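Local coordinates for protein lipase-specific foldase (Burkholderia glumae, PDB 2ES4) that assists the folding of the extracellular lipase during its passage through the periplasm, acting as a lipase-specific chaperone, at residues H67-L79 against Q115-V128. Sequence-based numbering, arbitrary orientation.
Sequences HAPRLPLAAGGRL and QLDGSPAQAEALGV
Gln-115 OE1 is gripped twice. Leu-71 N gives it a nearly straight hydrogen bond of 2.9 Å, using one of its in-plane lone pairs. A water molecule donates to the same Gln-115 OE1 at 2.8 Å and also to Leu-71 O, bridging side chain and backbone. On the other arm of the amide, Gln-115 NE2 donates to Pro-69 O at 3.1 Å. That carbonyl receives it from above its plane, not on a lone pair. The chain of Gln-115 is extended beyond CG (chi2 -175°), which carries the amide out from helix 101-116 to the loop backbone. Arg-70 bends at chi2 and chi3 and stacks its guanidinium over this amide. A tilt of 19° separates the planes, and Gln-115 OE1 sits over the guanidinium centre.

Further along, Leu-71, Leu-73 and Leu-79 meet helices 101-116 and 120-137, joined by a short connection. Leu-71 CD1 touches Leu-116 CD1 at 3.5 Å, the two side chains crossing at about a right angle. Leu-73 CD2 rests on Ala-121 CB at 3.7 Å. Leu-79 puts CD1 against Ala-125 and CD2 against Leu-116.

At the far end, Leu-79 N makes two weak hydrogen bonds to the Glu-124 carboxylate, the shorter 3.0 Å, from Leu-79 N to Glu-124 OE2. Arg-78 arches past, with NE 3.8 Å from Glu-124 OE1. This salt bridge is long and purely electrostatic, because the oxygen lies well out of the guanidinium plane.

The loop lies before helix 84-90, whose Phe-88 packs on Leu-71 and Gln-115. At its start His-67 and Pro-69 touch the chain of another protein, hydrogen-bonded at His-67. Leucine packing holds segment 67-79 to the two helices, while Gln-115 and Glu-124 bond to its backbone. The two bonds fix the rotation of the Gln-115 amide, and the Arg-70 charge over it would probably polarise its carbonyl.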
# COMPACT_ATOMS: atom_id res chain seq x y z
N HIS B 67 3.74 -5.74 19.40
CA HIS B 67 4.70 -5.68 20.51
C HIS B 67 5.77 -4.70 20.11
O HIS B 67 6.05 -4.52 18.93
CB HIS B 67 5.34 -7.05 20.78
CG HIS B 67 4.38 -8.08 21.30
ND1 HIS B 67 4.75 -9.38 21.53
CD2 HIS B 67 3.06 -8.00 21.61
CE1 HIS B 67 3.70 -10.07 21.96
NE2 HIS B 67 2.67 -9.25 22.02
N ALA B 68 6.35 -4.03 21.11
CA ALA B 68 7.41 -3.08 20.86
C ALA B 68 8.67 -3.73 20.37
O ALA B 68 8.96 -4.86 20.77
CB ALA B 68 7.69 -2.24 22.11
N PRO B 69 9.40 -3.09 19.43
CA PRO B 69 10.64 -3.68 18.94
C PRO B 69 11.69 -3.57 20.05
O PRO B 69 11.56 -2.74 20.95
CB PRO B 69 10.97 -2.80 17.73
CG PRO B 69 10.39 -1.50 18.07
CD PRO B 69 9.08 -1.87 18.67
N ARG B 70 12.69 -4.44 20.00
CA ARG B 70 13.72 -4.47 21.04
C ARG B 70 14.76 -3.37 20.94
O ARG B 70 15.23 -3.05 19.85
CB ARG B 70 14.42 -5.83 21.05
CG ARG B 70 13.50 -7.04 21.05
CD ARG B 70 12.52 -7.00 22.20
NE ARG B 70 13.18 -7.08 23.50
CZ ARG B 70 12.56 -6.89 24.67
NH1 ARG B 70 11.26 -6.60 24.69
NH2 ARG B 70 13.24 -6.98 25.80
N LEU B 71 15.09 -2.79 22.09
CA LEU B 71 16.12 -1.76 22.18
C LEU B 71 17.45 -2.50 22.16
O LEU B 71 17.67 -3.40 22.97
CB LEU B 71 15.99 -0.95 23.48
CG LEU B 71 14.97 0.18 23.49
CD1 LEU B 71 14.73 0.67 24.89
CD2 LEU B 71 15.47 1.32 22.61
N PRO B 72 18.34 -2.17 21.19
CA PRO B 72 19.65 -2.81 21.05
C PRO B 72 20.65 -2.50 22.15
O PRO B 72 20.86 -1.33 22.51
CB PRO B 72 20.11 -2.30 19.69
CG PRO B 72 19.57 -0.93 19.66
CD PRO B 72 18.17 -1.12 20.17
N LEU B 73 21.26 -3.55 22.70
CA LEU B 73 22.24 -3.41 23.76
C LEU B 73 23.62 -3.85 23.31
O LEU B 73 23.78 -4.92 22.72
CB LEU B 73 21.82 -4.23 24.99
CG LEU B 73 20.52 -3.81 25.68
CD1 LEU B 73 20.19 -4.78 26.79
CD2 LEU B 73 20.67 -2.39 26.23
N ALA B 74 24.62 -3.02 23.59
CA ALA B 74 26.01 -3.31 23.22
C ALA B 74 26.70 -4.05 24.37
O ALA B 74 26.08 -4.33 25.40
CB ALA B 74 26.75 -2.03 22.89
N ALA B 75 27.98 -4.35 24.18
CA ALA B 75 28.78 -5.05 25.19
C ALA B 75 28.96 -4.21 26.45
O ALA B 75 28.80 -4.72 27.56
CB ALA B 75 30.14 -5.41 24.62
N GLY B 76 29.21 -2.91 26.26
CA GLY B 76 29.38 -2.00 27.38
C GLY B 76 28.12 -1.77 28.18
O GLY B 76 28.00 -0.77 28.88
N GLY B 77 27.16 -2.70 28.06
CA GLY B 77 25.89 -2.59 28.77
C GLY B 77 25.11 -1.34 28.38
O GLY B 77 24.14 -0.98 29.03
N ARG B 78 25.58 -0.67 27.33
CA ARG B 78 24.94 0.55 26.86
C ARG B 78 24.18 0.29 25.57
O ARG B 78 24.34 -0.76 24.95
CB ARG B 78 25.99 1.64 26.63
CG ARG B 78 26.77 2.05 27.88
CD ARG B 78 27.11 3.52 27.88
NE ARG B 78 27.74 3.95 26.63
CZ ARG B 78 27.98 5.21 26.31
NH1 ARG B 78 27.63 6.20 27.13
NH2 ARG B 78 28.56 5.50 25.15
N LEU B 79 23.35 1.25 25.18
CA LEU B 79 22.56 1.14 23.96
C LEU B 79 23.44 1.08 22.73
O LEU B 79 24.32 1.93 22.54
CB LEU B 79 21.59 2.31 23.81
CG LEU B 79 20.41 2.41 24.76
CD1 LEU B 79 19.68 3.69 24.45
CD2 LEU B 79 19.49 1.21 24.60
N GLN B 115 11.52 -2.78 29.20
CA GLN B 115 12.68 -3.48 28.66
C GLN B 115 13.96 -3.28 29.46
O GLN B 115 14.73 -4.22 29.64
CB GLN B 115 12.93 -3.04 27.21
CG GLN B 115 11.88 -3.49 26.21
CD GLN B 115 12.25 -3.15 24.77
OE1 GLN B 115 13.41 -3.25 24.38
NE2 GLN B 115 11.26 -2.74 23.99
N LEU B 116 14.20 -2.05 29.90
CA LEU B 116 15.43 -1.71 30.60
C LEU B 116 15.28 -1.23 32.04
O LEU B 116 16.16 -0.53 32.55
CB LEU B 116 16.18 -0.64 29.80
CG LEU B 116 16.30 -0.84 28.29
CD1 LEU B 116 16.90 0.36 27.64
CD2 LEU B 116 17.09 -2.10 27.98
N ASP B 117 14.21 -1.64 32.72
CA ASP B 117 13.98 -1.23 34.11
C ASP B 117 15.16 -1.54 35.01
O ASP B 117 15.61 -2.69 35.08
CB ASP B 117 12.75 -1.94 34.68
CG ASP B 117 11.79 -0.99 35.39
OD1 ASP B 117 10.68 -1.44 35.74
OD2 ASP B 117 12.14 0.19 35.60
N GLY B 118 15.69 -0.49 35.63
CA GLY B 118 16.83 -0.64 36.53
C GLY B 118 18.13 -1.01 35.85
O GLY B 118 18.70 -2.07 36.12
N SER B 119 18.59 -0.14 34.96
CA SER B 119 19.84 -0.36 34.23
C SER B 119 20.34 0.94 33.62
O SER B 119 19.55 1.85 33.38
CB SER B 119 19.64 -1.43 33.13
OG SER B 119 18.80 -0.96 32.10
N PRO B 120 21.67 1.04 33.37
CA PRO B 120 22.26 2.25 32.77
C PRO B 120 21.64 2.57 31.41
O PRO B 120 21.45 3.75 31.08
CB PRO B 120 23.73 1.86 32.62
CG PRO B 120 23.95 0.94 33.77
CD PRO B 120 22.74 0.08 33.72
N ALA B 121 21.25 1.53 30.69
CA ALA B 121 20.62 1.65 29.37
C ALA B 121 19.32 2.45 29.45
O ALA B 121 19.04 3.25 28.56
CB ALA B 121 20.37 0.29 28.78
N GLN B 122 18.55 2.25 30.52
CA GLN B 122 17.29 2.97 30.72
C GLN B 122 17.49 4.47 30.72
O GLN B 122 16.80 5.19 30.01
CB GLN B 122 16.62 2.53 32.02
CG GLN B 122 15.42 3.38 32.42
CD GLN B 122 14.68 2.85 33.61
OE1 GLN B 122 15.29 2.48 34.62
NE2 GLN B 122 13.36 2.81 33.51
N ALA B 123 18.46 4.93 31.52
CA ALA B 123 18.77 6.36 31.61
C ALA B 123 19.28 6.85 30.26
O ALA B 123 18.92 7.93 29.81
CB ALA B 123 19.81 6.61 32.68
N GLU B 124 20.07 6.00 29.60
CA GLU B 124 20.63 6.31 28.29
C GLU B 124 19.50 6.45 27.27
O GLU B 124 19.48 7.42 26.50
CB GLU B 124 21.59 5.20 27.85
CG GLU B 124 22.60 5.62 26.81
CD GLU B 124 23.49 4.48 26.39
OE1 GLU B 124 24.00 3.78 27.28
OE2 GLU B 124 23.68 4.27 25.17
N ALA B 125 18.53 5.53 27.32
CA ALA B 125 17.37 5.55 26.43
C ALA B 125 16.53 6.79 26.63
O ALA B 125 16.14 7.43 25.66
CB ALA B 125 16.54 4.31 26.62
N LEU B 126 16.32 7.16 27.89
CA LEU B 126 15.55 8.36 28.23
C LEU B 126 16.27 9.60 27.72
O LEU B 126 15.63 10.59 27.35
CB LEU B 126 15.33 8.46 29.73
CG LEU B 126 14.28 7.53 30.34
CD1 LEU B 126 14.33 7.61 31.85
CD2 LEU B 126 12.90 7.90 29.82
N GLY B 127 17.60 9.51 27.66
CA GLY B 127 18.42 10.61 27.18
C GLY B 127 18.20 10.84 25.70
O GLY B 127 17.94 11.97 25.28
N VAL B 128 18.24 9.76 24.91
CA VAL B 128 18.02 9.85 23.47
C VAL B 128 16.61 10.37 23.21
O VAL B 128 16.41 11.20 22.33
CB VAL B 128 18.18 8.48 22.78
CG1 VAL B 128 18.00 8.62 21.27
CG2 VAL B 128 19.54 7.90 23.09
O HOH W 1 15.91 -4.29 25.13